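Local atomic coordinates of Cow rumen GH26 endo-mannanase (Metagenome, PDB entry 6UEH), a protein that probably hydrolyses internal beta-1,4 linkages of mannans such as galactomannan, joining a GH26 catalytic barrel to a CBM6-type accessory domain. Residues A[9-14]-A[127-132]; A[51-56]-A[112-117]; A[60-65]-A[99-104]; A[80-85]-A[105-110]. All blocks are in the same frame, centred on the assembly; numbering follows the deposited sequence.

Interaction 1 (A[9-14]-A[127-132]). With CA (calcium ion), chain B.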
loop_
_atom_site.group_PDB
_atom_site.type_symbol
_atom_site.label_atom_id
_atom_site.label_comp_id
_atom_site.label_asym_id
_atom_site.label_seq_id
_atom_site.Cartn_x
_atom_site.Cartn_y
_atom_site.Cartn_z
ATOM N N PRO A 9 -8.031 -22.336 -21.425
ATOM C CA PRO A 9 -6.796 -21.571 -21.653
ATOM C C PRO A 9 -6.485 -21.356 -23.132
ATOM O O PRO A 9 -6.835 -22.175 -23.980
ATOM C CB PRO A 9 -5.720 -22.438 -20.993
ATOM C CG PRO A 9 -6.269 -23.818 -21.051
ATOM C CD PRO A 9 -7.754 -23.672 -20.870
ATOM N N TYR A 10 -5.836 -20.236 -23.426
ATOM C CA TYR A 10 -5.568 -19.835 -24.797
ATOM C C TYR A 10 -4.072 -19.674 -25.019
ATOM O O TYR A 10 -3.431 -18.844 -24.381
ATOM C CB TYR A 10 -6.301 -18.532 -25.113
ATOM C CG TYR A 10 -6.096 -18.020 -26.516
ATOM C CD1 TYR A 10 -6.648 -18.679 -27.604
ATOM C CD2 TYR A 10 -5.366 -16.863 -26.750
ATOM C CE1 TYR A 10 -6.468 -18.210 -28.888
ATOM C CE2 TYR A 10 -5.183 -16.384 -28.031
ATOM C CZ TYR A 10 -5.739 -17.061 -29.096
ATOM O OH TYR A 10 -5.559 -16.589 -30.375
ATOM N N THR A 11 -3.519 -20.481 -25.918
ATOM C CA THR A 11 -2.098 -20.411 -26.228
ATOM C C THR A 11 -1.879 -20.174 -27.716
ATOM O O THR A 11 -2.479 -20.842 -28.557
ATOM C CB THR A 11 -1.360 -21.698 -25.806
ATOM O OG1 THR A 11 -1.495 -21.885 -24.392
ATOM C CG2 THR A 11 0.118 -21.612 -26.156
ATOM N N ILE A 12 -1.025 -19.209 -28.033
ATOM C CA ILE A 12 -0.634 -18.963 -29.412
ATOM C C ILE A 12 0.870 -19.069 -29.601
ATOM O O ILE A 12 1.643 -18.818 -28.673
ATOM C CB ILE A 12 -1.066 -17.576 -29.885
ATOM C CG1 ILE A 12 -0.566 -16.517 -28.904
ATOM C CG2 ILE A 12 -2.561 -17.509 -30.019
ATOM C CD1 ILE A 12 -0.547 -15.147 -29.481
ATOM N N GLU A 13 1.279 -19.438 -30.810
ATOM C CA GLU A 13 2.674 -19.314 -31.193
ATOM C C GLU A 13 2.953 -17.831 -31.388
ATOM O O GLU A 13 2.229 -17.154 -32.114
ATOM C CB GLU A 13 2.971 -20.106 -32.467
ATOM C CG GLU A 13 2.667 -21.592 -32.362
ATOM C CD GLU A 13 3.650 -22.337 -31.477
ATOM O OE1 GLU A 13 4.726 -21.779 -31.179
ATOM O OE2 GLU A 13 3.349 -23.483 -31.078
ATOM N N ALA A 14 3.982 -17.316 -30.725
ATOM C CA ALA A 14 4.248 -15.882 -30.777
ATOM C C ALA A 14 4.633 -15.450 -32.188
ATOM O O ALA A 14 4.384 -14.312 -32.582
ATOM C CB ALA A 14 5.329 -15.503 -29.790
ATOM N N THR A 127 5.944 -18.974 -27.239
ATOM C CA THR A 127 4.491 -19.042 -27.146
ATOM C C THR A 127 3.986 -18.046 -26.109
ATOM O O THR A 127 4.745 -17.584 -25.256
ATOM C CB THR A 127 3.998 -20.449 -26.754
ATOM O OG1 THR A 127 4.561 -20.816 -25.491
ATOM C CG2 THR A 127 4.395 -21.483 -27.803
ATOM N N ILE A 128 2.702 -17.719 -26.190
ATOM C CA ILE A 128 2.054 -16.859 -25.208
ATOM C C ILE A 128 0.771 -17.540 -24.738
ATOM O O ILE A 128 0.030 -18.097 -25.547
ATOM C CB ILE A 128 1.737 -15.469 -25.791
ATOM C CG1 ILE A 128 3.009 -14.824 -26.350
ATOM C CG2 ILE A 128 1.090 -14.578 -24.738
ATOM C CD1 ILE A 128 2.747 -13.672 -27.301
ATOM N N THR A 129 0.520 -17.508 -23.433
ATOM C CA THR A 129 -0.638 -18.192 -22.867
ATOM C C THR A 129 -1.496 -17.258 -22.020
ATOM O O THR A 129 -0.988 -16.542 -21.156
ATOM C CB THR A 129 -0.204 -19.402 -22.010
ATOM O OG1 THR A 129 0.420 -20.381 -22.851
ATOM C CG2 THR A 129 -1.398 -20.038 -21.320
ATOM N N VAL A 130 -2.800 -17.266 -22.282
ATOM C CA VAL A 130 -3.752 -16.494 -21.494
ATOM C C VAL A 130 -4.736 -17.429 -20.795
ATOM O O VAL A 130 -5.405 -18.238 -21.440
ATOM C CB VAL A 130 -4.532 -15.489 -22.364
ATOM C CG1 VAL A 130 -5.457 -14.643 -21.503
ATOM C CG2 VAL A 130 -3.572 -14.604 -23.145
ATOM N N GLU A 131 -4.814 -17.315 -19.474
ATOM C CA GLU A 131 -5.714 -18.138 -18.671
ATOM C C GLU A 131 -6.611 -17.267 -17.806
ATOM O O GLU A 131 -6.274 -16.121 -17.519
ATOM C CB GLU A 131 -4.918 -19.091 -17.781
ATOM C CG GLU A 131 -4.044 -20.071 -18.536
ATOM C CD GLU A 131 -2.982 -20.691 -17.655
ATOM O OE1 GLU A 131 -3.024 -21.920 -17.439
ATOM O OE2 GLU A 131 -2.098 -19.947 -17.181
ATOM N N GLU A 132 -7.751 -17.811 -17.388
ATOM C CA GLU A 132 -8.561 -17.138 -16.382
ATOM C C GLU A 132 -7.731 -17.011 -15.108
ATOM O O GLU A 132 -7.056 -17.958 -14.707
ATOM C CB GLU A 132 -9.863 -17.900 -16.127
ATOM C CG GLU A 132 -10.814 -17.868 -17.314
ATOM C CD GLU A 132 -12.046 -18.726 -17.111
ATOM O OE1 GLU A 132 -12.042 -19.569 -16.190
ATOM O OE2 GLU A 132 -13.019 -18.559 -17.875
HETATM CA CA CA B . 6.885 -20.876 -31.368
#
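T11 and T129 meet through their hydroxyls. T11 OG1 and T129 OG1 are hydrogen-bonded at 2.9 Å, and either could donate. The two side chains cross obliquely, each with OG1 anti to its carbonyl carbon (chi1 -60° in T11, -65° in T129). An alanine in place of T129 would probably leave the T11 hydroxyl without its mate across the strand pair. Farther along the same face, E13 and T127 lie side by side. T127 CG2 sits 3.4 Å from E13 OE1. E13 OE1 binds the calcium ion at 2.3 Å. On the opposite face, I12 CG1 lies 4.0 Å from I128 CB. Just beyond the strand end, A14 CB is 4.0 Å from I128 CD1.

Backbone bonds hold this register. Y10 with V130 and I12 with I128 are antiparallel hydrogen-bonded pairs, and V130 N reaches Y10 O at 2.7 Å. Beyond them, F51 packs on Y10, I12, I128 and V130. E15, S37, G40 and D126 also bind the ion.

E13 gives the ion one carboxylate oxygen, while OE2 is hydrogen-bonded elsewhere. The ion would therefore tie the end of strand 10-13 to the S37-G40 loop and to D126, which suggests a structural role in the CBM6-type domain.

Interaction 2 (A[51-56]-A[112-117]); sequences FNVTVK and NKVSFK
F51 to V53 pair antiparallel with N112 to V114, the short strand axes lying at 143°, with F51-V114 and V53-N112 as the hydrogen-bonded pairs. V114 N bonds F51 O at 2.8 Å, and V53 N bonds N112 O at 2.9 Å.

The F51 ring and V114 lie side by side. V114 CB sits over one ring face, offset toward the rim and 4.0 Å from the centroid, a CH-pi contact. V114 CG1 is 3.7 Å from F51 CE1. F51 CG stands between the backbone N and the carbonyl carbon (chi1 65°), which starts the ring toward this neighbour. V114 CG2 also reaches V53 CG2, at 4.1 Å. An alanine in place of F51 would probably open a gap beside V114 and leave its CB and CG1 without a packing partner on this strand.

N52 and T54 lie on the other face of the strand. N52 ND2 gives a nearly straight bond of 2.9 Å to T54 OG1, in the amide plane. This fixes the rotation of the amide, whose OD1 takes a weak bond from N112 N. The N112 side chain is on the F51 face, beside V53. N112 ND2 makes a weak bond to V53 O and another bond to N108 O.

Strand 110-117 runs between 49-55 and 76-82 in a four-stranded antiparallel sheet. The face with F51, V53 and V114 looks toward the other sheet, where the F116 ring meets F125 of strand 123-132.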
loop_
_atom_site.group_PDB
_atom_site.type_symbol
_atom_site.label_atom_id
_atom_site.label_comp_id
_atom_site.label_asym_id
_atom_site.label_seq_id
_atom_site.Cartn_x
_atom_site.Cartn_y
_atom_site.Cartn_z
ATOM N N PHE A 51 -1.746 -9.792 -30.354
ATOM C CA PHE A 51 -2.836 -10.698 -30.692
ATOM C C PHE A 51 -4.096 -10.243 -29.970
ATOM O O PHE A 51 -4.030 -9.437 -29.039
ATOM C CB PHE A 51 -2.491 -12.143 -30.321
ATOM C CG PHE A 51 -2.318 -12.373 -28.844
ATOM C CD1 PHE A 51 -1.150 -11.992 -28.199
ATOM C CD2 PHE A 51 -3.313 -12.996 -28.104
ATOM C CE1 PHE A 51 -0.985 -12.213 -26.842
ATOM C CE2 PHE A 51 -3.153 -13.218 -26.747
ATOM C CZ PHE A 51 -1.989 -12.825 -26.114
ATOM N N ASN A 52 -5.241 -10.757 -30.401
ATOM C CA ASN A 52 -6.512 -10.367 -29.813
ATOM C C ASN A 52 -7.107 -11.421 -28.889
ATOM O O ASN A 52 -7.007 -12.623 -29.144
ATOM C CB ASN A 52 -7.520 -10.035 -30.913
ATOM C CG ASN A 52 -8.923 -9.839 -30.374
ATOM O OD1 ASN A 52 -9.239 -8.799 -29.796
ATOM N ND2 ASN A 52 -9.773 -10.846 -30.555
ATOM N N VAL A 53 -7.716 -10.950 -27.805
ATOM C CA VAL A 53 -8.549 -11.784 -26.952
ATOM C C VAL A 53 -9.906 -11.112 -26.795
ATOM O O VAL A 53 -9.985 -9.934 -26.448
ATOM C CB VAL A 53 -7.925 -12.009 -25.561
ATOM C CG1 VAL A 53 -8.833 -12.892 -24.716
ATOM C CG2 VAL A 53 -6.548 -12.633 -25.689
ATOM N N THR A 54 -10.972 -11.858 -27.064
ATOM C CA THR A 54 -12.324 -11.326 -26.939
ATOM C C THR A 54 -13.061 -12.008 -25.791
ATOM O O THR A 54 -13.089 -13.238 -25.709
ATOM C CB THR A 54 -13.120 -11.500 -28.246
ATOM O OG1 THR A 54 -12.433 -10.839 -29.313
ATOM C CG2 THR A 54 -14.516 -10.908 -28.110
ATOM N N VAL A 55 -13.644 -11.208 -24.900
ATOM C CA VAL A 55 -14.366 -11.743 -23.746
ATOM C C VAL A 55 -15.779 -11.167 -23.655
ATOM O O VAL A 55 -16.044 -10.070 -24.150
ATOM C CB VAL A 55 -13.617 -11.458 -22.421
ATOM C CG1 VAL A 55 -12.238 -12.096 -22.441
ATOM C CG2 VAL A 55 -13.508 -9.961 -22.176
ATOM N N LYS A 56 -16.681 -11.911 -23.018
ATOM C CA LYS A 56 -18.071 -11.482 -22.876
ATOM C C LYS A 56 -18.233 -10.398 -21.815
ATOM O O LYS A 56 -19.084 -9.513 -21.941
ATOM C CB LYS A 56 -18.975 -12.670 -22.527
ATOM C CG LYS A 56 -19.046 -13.755 -23.590
ATOM C CD LYS A 56 -20.244 -14.675 -23.350
ATOM C CE LYS A 56 -20.255 -15.848 -24.320
ATOM N NZ LYS A 56 -21.510 -16.649 -24.213
ATOM N N ASN A 112 -9.808 -7.222 -27.067
ATOM C CA ASN A 112 -8.658 -6.732 -26.318
ATOM C C ASN A 112 -7.364 -7.004 -27.074
ATOM O O ASN A 112 -7.024 -8.156 -27.339
ATOM C CB ASN A 112 -8.592 -7.377 -24.930
ATOM C CG ASN A 112 -9.749 -6.970 -24.039
ATOM O OD1 ASN A 112 -9.632 -6.043 -23.235
ATOM N ND2 ASN A 112 -10.875 -7.662 -24.177
ATOM N N LYS A 113 -6.647 -5.943 -27.426
ATOM C CA LYS A 113 -5.354 -6.110 -28.072
ATOM C C LYS A 113 -4.284 -6.319 -27.014
ATOM O O LYS A 113 -3.980 -5.413 -26.243
ATOM C CB LYS A 113 -5.013 -4.902 -28.946
ATOM C CG LYS A 113 -3.708 -5.054 -29.716
ATOM C CD LYS A 113 -3.452 -3.855 -30.621
ATOM C CE LYS A 113 -2.244 -4.088 -31.516
ATOM N NZ LYS A 113 -1.983 -2.934 -32.419
ATOM N N VAL A 114 -3.730 -7.524 -26.966
ATOM C CA VAL A 114 -2.629 -7.813 -26.060
ATOM C C VAL A 114 -1.315 -7.665 -26.810
ATOM O O VAL A 114 -1.073 -8.369 -27.792
ATOM C CB VAL A 114 -2.733 -9.227 -25.463
ATOM C CG1 VAL A 114 -1.629 -9.449 -24.435
ATOM C CG2 VAL A 114 -4.107 -9.434 -24.837
ATOM N N SER A 115 -0.471 -6.747 -26.351
ATOM C CA SER A 115 0.779 -6.457 -27.045
ATOM C C SER A 115 2.003 -6.625 -26.159
ATOM O O SER A 115 1.947 -6.414 -24.948
ATOM C CB SER A 115 0.765 -5.029 -27.600
ATOM O OG SER A 115 -0.314 -4.829 -28.492
ATOM N N PHE A 116 3.112 -7.007 -26.777
ATOM C CA PHE A 116 4.412 -6.820 -26.162
ATOM C C PHE A 116 5.092 -5.678 -26.893
ATOM O O PHE A 116 5.364 -5.770 -28.088
ATOM C CB PHE A 116 5.245 -8.100 -26.209
ATOM C CG PHE A 116 4.739 -9.172 -25.294
ATOM C CD1 PHE A 116 5.002 -9.118 -23.937
ATOM C CD2 PHE A 116 3.984 -10.225 -25.786
ATOM C CE1 PHE A 116 4.530 -10.099 -23.087
ATOM C CE2 PHE A 116 3.511 -11.206 -24.943
ATOM C CZ PHE A 116 3.785 -11.145 -23.591
ATOM N N LYS A 117 5.335 -4.588 -26.174
ATOM C CA LYS A 117 5.887 -3.381 -26.770
ATOM C C LYS A 117 7.406 -3.360 -26.652
ATOM O O LYS A 117 7.970 -3.970 -25.741
ATOM C CB LYS A 117 5.276 -2.138 -26.115
ATOM C CG LYS A 117 3.770 -2.013 -26.319
ATOM C CD LYS A 117 3.225 -0.722 -25.724
ATOM C CE LYS A 117 1.756 -0.524 -26.075
ATOM N NZ LYS A 117 1.215 0.759 -25.534
#

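Interaction 3 (A[60-65]-A[99-104])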
loop_
_atom_site.group_PDB
_atom_site.type_symbol
_atom_site.label_atom_id
_atom_site.label_comp_id
_atom_site.label_asym_id
_atom_site.label_seq_id
_atom_site.Cartn_x
_atom_site.Cartn_y
_atom_site.Cartn_z
ATOM N N MET A 60 -10.473 -10.716 -14.933
ATOM C CA MET A 60 -9.026 -10.764 -14.756
ATOM C C MET A 60 -8.445 -12.021 -15.388
ATOM O O MET A 60 -9.020 -13.105 -15.281
ATOM C CB MET A 60 -8.659 -10.702 -13.273
ATOM C CG MET A 60 -9.078 -9.410 -12.588
ATOM S SD MET A 60 -8.249 -7.967 -13.282
ATOM C CE MET A 60 -6.585 -8.196 -12.665
ATOM N N TYR A 61 -7.299 -11.870 -16.043
ATOM C CA TYR A 61 -6.689 -12.974 -16.775
ATOM C C TYR A 61 -5.184 -13.061 -16.540
ATOM O O TYR A 61 -4.499 -12.043 -16.432
ATOM C CB TYR A 61 -6.996 -12.837 -18.269
ATOM C CG TYR A 61 -8.444 -13.117 -18.596
ATOM C CD1 TYR A 61 -9.408 -12.121 -18.490
ATOM C CD2 TYR A 61 -8.852 -14.384 -18.988
ATOM C CE1 TYR A 61 -10.735 -12.377 -18.776
ATOM C CE2 TYR A 61 -10.177 -14.652 -19.275
ATOM C CZ TYR A 61 -11.115 -13.646 -19.167
ATOM O OH TYR A 61 -12.434 -13.911 -19.452
ATOM N N GLN A 62 -4.683 -14.289 -16.449
ATOM C CA GLN A 62 -3.269 -14.543 -16.210
ATOM C C GLN A 62 -2.492 -14.618 -17.521
ATOM O O GLN A 62 -2.881 -15.333 -18.448
ATOM C CB GLN A 62 -3.093 -15.840 -15.417
ATOM C CG GLN A 62 -1.651 -16.307 -15.289
ATOM C CD GLN A 62 -0.811 -15.381 -14.436
ATOM O OE1 GLN A 62 -1.225 -14.976 -13.350
ATOM N NE2 GLN A 62 0.377 -15.040 -14.925
ATOM N N PHE A 63 -1.390 -13.879 -17.592
ATOM C CA PHE A 63 -0.570 -13.846 -18.796
ATOM C C PHE A 63 0.791 -14.488 -18.556
ATOM O O PHE A 63 1.532 -14.091 -17.658
ATOM C CB PHE A 63 -0.405 -12.406 -19.287
ATOM C CG PHE A 63 -1.691 -11.777 -19.731
ATOM C CD1 PHE A 63 -2.560 -11.214 -18.807
ATOM C CD2 PHE A 63 -2.044 -11.764 -21.069
ATOM C CE1 PHE A 63 -3.750 -10.646 -19.211
ATOM C CE2 PHE A 63 -3.233 -11.196 -21.479
ATOM C CZ PHE A 63 -4.087 -10.635 -20.550
ATOM N N THR A 64 1.103 -15.492 -19.366
ATOM C CA THR A 64 2.366 -16.206 -19.264
ATOM C C THR A 64 2.938 -16.395 -20.666
ATOM O O THR A 64 2.191 -16.470 -21.641
ATOM C CB THR A 64 2.186 -17.573 -18.573
ATOM O OG1 THR A 64 1.373 -17.412 -17.404
ATOM C CG2 THR A 64 3.530 -18.170 -18.170
ATOM N N ALA A 65 4.259 -16.455 -20.773
ATOM C CA ALA A 65 4.886 -16.680 -22.066
ATOM C C ALA A 65 6.171 -17.479 -21.923
ATOM O O ALA A 65 6.877 -17.366 -20.919
ATOM C CB ALA A 65 5.158 -15.352 -22.762
ATOM N N ASP A 99 9.458 -20.195 -18.924
ATOM C CA ASP A 99 8.159 -19.595 -18.637
ATOM C C ASP A 99 8.333 -18.346 -17.783
ATOM O O ASP A 99 9.011 -18.381 -16.757
ATOM C CB ASP A 99 7.237 -20.584 -17.924
ATOM C CG ASP A 99 6.560 -21.541 -18.879
ATOM O OD1 ASP A 99 6.429 -21.198 -20.072
ATOM O OD2 ASP A 99 6.151 -22.633 -18.434
ATOM N N PHE A 100 7.726 -17.245 -18.211
ATOM C CA PHE A 100 7.760 -16.014 -17.434
ATOM C C PHE A 100 6.346 -15.537 -17.121
ATOM O O PHE A 100 5.470 -15.559 -17.982
ATOM C CB PHE A 100 8.533 -14.918 -18.173
ATOM C CG PHE A 100 8.771 -13.689 -17.341
ATOM C CD1 PHE A 100 9.862 -13.615 -16.489
ATOM C CD2 PHE A 100 7.897 -12.615 -17.397
ATOM C CE1 PHE A 100 10.080 -12.493 -15.714
ATOM C CE2 PHE A 100 8.109 -11.489 -16.623
ATOM C CZ PHE A 100 9.202 -11.427 -15.782
ATOM N N ASP A 101 6.141 -15.106 -15.879
ATOM C CA ASP A 101 4.843 -14.629 -15.408
ATOM C C ASP A 101 4.691 -13.139 -15.697
ATOM O O ASP A 101 5.362 -12.307 -15.085
ATOM C CB ASP A 101 4.698 -14.921 -13.907
ATOM C CG ASP A 101 3.384 -14.419 -13.320
ATOM O OD1 ASP A 101 2.451 -14.081 -14.080
ATOM O OD2 ASP A 101 3.282 -14.381 -12.075
ATOM N N PHE A 102 3.809 -12.809 -16.637
ATOM C CA PHE A 102 3.559 -11.419 -16.997
ATOM C C PHE A 102 2.335 -10.855 -16.275
ATOM O O PHE A 102 1.750 -9.865 -16.714
ATOM C CB PHE A 102 3.390 -11.277 -18.514
ATOM C CG PHE A 102 4.690 -11.271 -19.272
ATOM C CD1 PHE A 102 5.518 -10.158 -19.243
ATOM C CD2 PHE A 102 5.082 -12.370 -20.017
ATOM C CE1 PHE A 102 6.715 -10.147 -19.937
ATOM C CE2 PHE A 102 6.278 -12.362 -20.717
ATOM C CZ PHE A 102 7.095 -11.249 -20.676
ATOM N N GLY A 103 1.949 -11.498 -15.176
ATOM C CA GLY A 103 0.942 -10.959 -14.275
ATOM C C GLY A 103 -0.512 -11.206 -14.629
ATOM O O GLY A 103 -0.832 -11.774 -15.676
ATOM N N MET A 104 -1.398 -10.783 -13.732
ATOM C CA MET A 104 -2.836 -10.866 -13.956
ATOM C C MET A 104 -3.368 -9.480 -14.269
ATOM O O MET A 104 -3.156 -8.543 -13.502
ATOM C CB MET A 104 -3.559 -11.434 -12.736
ATOM C CG MET A 104 -2.750 -12.409 -11.911
ATOM S SD MET A 104 -3.639 -12.871 -10.411
ATOM C CE MET A 104 -2.376 -13.808 -9.553
HETATM O O HOH W 1 0.343 -13.922 -11.488
#
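Q62 lies opposite M104 and D101 opposite T64 across two antiparallel strands, and Q62 NE2 leans across toward D101. Backbone bonds set the frame. F63 N bonds G103 O at 2.9 Å, while F63 O accepts from F102 N. One residue thus faces two, and the register slips by one: a beta bulge. G103 takes a positive phi there (84°). Past the bulge, A65 and F100 form a regular hydrogen-bonded pair.

Polar side chains gather over the bulge. G103 N bonds D101 OD1 at 2.9 Å from above the carboxylate plane, forming an Asx turn. Q62 NE2 approaches the same OD1 with the amide and carboxylate planes 53° apart, but the modelled separation is too short to be trusted. A water lies 2.7 Å from Q62 OE1 and 3.0 Å from D101 OD2, with more acceptors near it than protons.

Apolar contacts fill the other face. F63 CB and F102 CB are 4.0 Å apart, and A65 CB touches the F102 ring at its edge near CE2. F100 CD2 stands 3.5 Å above the centre of the F102 ring. F102 meets F116 edge-to-face.

G103 N at OD1 and the water at OD2 would probably ease the D101 carboxylate charge.

Interaction 4 (A[80-85]-A[105-110]); sequences ISVNGI and HRLNKG
V82 carries most of this contact, reaching with its two methyls toward R106, L107 and H105. Its CB sends CG1 anti to the backbone N (chi1 177°). V82 CG1 comes 3.5 Å from the R106 carbonyl O and 3.7 Å from L107 CD2. The V82 and L107 side chains cross at about a right angle. The other branch, V82 CG2, lies 4.4 Å from H105 CB.

Two residues back on the strand, I80 points the same way. I80 CG2 approaches H105 NE2 obliquely at 4.2 Å. That nitrogen is hydrogen-bonded to F102 O, and the H105 ring stacks on Y87, so a hydrogen bond and a ring stack both hold the imidazole.

No hydrogen bond joins the two segments. Their strand axes stay 8.4 Å apart and lie at 32°, because strand 76-82 is in one sheet of a beta sandwich and strand 97-107 in the other. This facing of antiparallel sheets is the build of CBM6-type domains. A type II' turn from V82 to I85 closes the hairpin from 76-82 to 85-94, and V82 N bonds I85 O at 2.9 Å.

L107 also packs on F63, V53 and V55 within the sandwich. R106 turns away from the contact. R106 NE bonds N108 OD1 at 2.8 Å, in the plane of that carbonyl. The guanidinium forms salt bridges to D58 and to E441, the latter in helix 435-441 of the GH26 part.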
loop_
_atom_site.group_PDB
_atom_site.type_symbol
_atom_site.label_atom_id
_atom_site.label_comp_id
_atom_site.label_asym_id
_atom_site.label_seq_id
_atom_site.Cartn_x
_atom_site.Cartn_y
_atom_site.Cartn_z
ATOM N N ILE A 80 4.240 -5.583 -21.269
ATOM C CA ILE A 80 3.019 -6.181 -21.787
ATOM C C ILE A 80 1.921 -5.130 -21.704
ATOM O O ILE A 80 1.891 -4.316 -20.779
ATOM C CB ILE A 80 2.620 -7.472 -21.026
ATOM C CG1 ILE A 80 1.451 -8.171 -21.734
ATOM C CG2 ILE A 80 2.307 -7.179 -19.559
ATOM C CD1 ILE A 80 1.140 -9.551 -21.194
ATOM N N SER A 81 1.038 -5.126 -22.693
ATOM C CA SER A 81 0.043 -4.077 -22.803
ATOM C C SER A 81 -1.321 -4.643 -23.160
ATOM O O SER A 81 -1.442 -5.481 -24.053
ATOM C CB SER A 81 0.481 -3.046 -23.845
ATOM O OG SER A 81 -0.479 -2.017 -23.991
ATOM N N VAL A 82 -2.344 -4.193 -22.443
ATOM C CA VAL A 82 -3.715 -4.549 -22.772
ATOM C C VAL A 82 -4.430 -3.302 -23.261
ATOM O O VAL A 82 -4.706 -2.386 -22.482
ATOM C CB VAL A 82 -4.463 -5.152 -21.576
ATOM C CG1 VAL A 82 -5.906 -5.447 -21.954
ATOM C CG2 VAL A 82 -3.762 -6.417 -21.102
ATOM N N ASN A 83 -4.724 -3.286 -24.558
ATOM C CA ASN A 83 -5.237 -2.108 -25.237
ATOM C C ASN A 83 -4.321 -0.915 -24.979
ATOM O O ASN A 83 -3.182 -0.903 -25.446
ATOM C CB ASN A 83 -6.681 -1.822 -24.810
ATOM C CG ASN A 83 -7.662 -2.843 -25.375
ATOM O OD1 ASN A 83 -7.539 -3.264 -26.526
ATOM N ND2 ASN A 83 -8.631 -3.252 -24.563
ATOM N N GLY A 84 -4.794 0.070 -24.224
ATOM C CA GLY A 84 -4.010 1.274 -23.998
ATOM C C GLY A 84 -3.166 1.289 -22.733
ATOM O O GLY A 84 -2.426 2.244 -22.490
ATOM N N ILE A 85 -3.266 0.234 -21.930
ATOM C CA ILE A 85 -2.613 0.203 -20.623
ATOM C C ILE A 85 -1.346 -0.647 -20.641
ATOM O O ILE A 85 -1.360 -1.775 -21.131
ATOM C CB ILE A 85 -3.573 -0.332 -19.542
ATOM C CG1 ILE A 85 -4.890 0.450 -19.572
ATOM C CG2 ILE A 85 -2.933 -0.257 -18.162
ATOM C CD1 ILE A 85 -5.927 -0.056 -18.591
ATOM N N HIS A 105 -4.061 -9.345 -15.393
ATOM C CA HIS A 105 -4.522 -8.034 -15.819
ATOM C C HIS A 105 -5.951 -8.073 -16.339
ATOM O O HIS A 105 -6.457 -9.120 -16.745
ATOM C CB HIS A 105 -3.573 -7.468 -16.874
ATOM C CG HIS A 105 -2.139 -7.490 -16.448
ATOM N ND1 HIS A 105 -1.665 -6.724 -15.405
ATOM C CD2 HIS A 105 -1.083 -8.207 -16.898
ATOM C CE1 HIS A 105 -0.375 -6.957 -15.241
ATOM N NE2 HIS A 105 0.002 -7.852 -16.135
ATOM N N ARG A 106 -6.598 -6.916 -16.307
ATOM C CA ARG A 106 -8.001 -6.809 -16.665
ATOM C C ARG A 106 -8.212 -6.855 -18.173
ATOM O O ARG A 106 -7.594 -6.098 -18.923
ATOM C CB ARG A 106 -8.584 -5.517 -16.086
ATOM C CG ARG A 106 -10.054 -5.278 -16.368
ATOM C CD ARG A 106 -10.548 -4.121 -15.510
ATOM N NE ARG A 106 -11.908 -3.704 -15.835
ATOM C CZ ARG A 106 -12.596 -2.815 -15.125
ATOM N NH1 ARG A 106 -12.049 -2.260 -14.051
ATOM N NH2 ARG A 106 -13.829 -2.483 -15.487
ATOM N N LEU A 107 -9.068 -7.770 -18.609
ATOM C CA LEU A 107 -9.598 -7.732 -19.963
ATOM C C LEU A 107 -11.012 -7.181 -19.891
ATOM O O LEU A 107 -11.783 -7.546 -19.002
ATOM C CB LEU A 107 -9.592 -9.114 -20.614
ATOM C CG LEU A 107 -8.235 -9.775 -20.853
ATOM C CD1 LEU A 107 -8.412 -11.030 -21.686
ATOM C CD2 LEU A 107 -7.271 -8.816 -21.523
ATOM N N ASN A 108 -11.351 -6.297 -20.818
ATOM C CA ASN A 108 -12.664 -5.675 -20.803
ATOM C C ASN A 108 -13.578 -6.234 -21.886
ATOM O O ASN A 108 -13.107 -6.783 -22.885
ATOM C CB ASN A 108 -12.519 -4.161 -20.941
ATOM C CG ASN A 108 -11.916 -3.525 -19.701
ATOM O OD1 ASN A 108 -12.355 -3.791 -18.582
ATOM N ND2 ASN A 108 -10.892 -2.703 -19.890
ATOM N N LYS A 109 -14.884 -6.102 -21.660
ATOM C CA LYS A 109 -15.914 -6.596 -22.570
ATOM C C LYS A 109 -15.614 -6.273 -24.031
ATOM O O LYS A 109 -15.387 -5.117 -24.390
ATOM C CB LYS A 109 -17.273 -6.012 -22.179
ATOM C CG LYS A 109 -18.432 -6.493 -23.031
ATOM C CD LYS A 109 -19.746 -5.909 -22.539
ATOM C CE LYS A 109 -20.929 -6.479 -23.305
ATOM N NZ LYS A 109 -21.030 -7.958 -23.149
ATOM N N GLY A 110 -15.597 -7.306 -24.868
ATOM C CA GLY A 110 -15.288 -7.136 -26.274
ATOM C C GLY A 110 -13.843 -7.464 -26.603
ATOM O O GLY A 110 -13.213 -8.287 -25.940
#

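How the interactions relate
All four contacts lie in the CBM6-type domain. Interactions 1 and 3 belong to one sheet, where strands 123-132 and 59-69 are neighbours. T129 N to T64 O and E131 O to Q62 N probably bond across them. Both are partly buried, with polar outer faces: paired hydroxyls and calcium in interaction 1, an amide, carboxylate and water in interaction 3. Interaction 2 pairs strands of the facing sheet and is more buried. Interaction 4 is also buried, but it spans the two sheets by apolar contact without hydrogen bonds. F51 and F116 of interaction 2 reach I128 of interaction 1. V114 meets F63 of interaction 3, so the inner faces share one core.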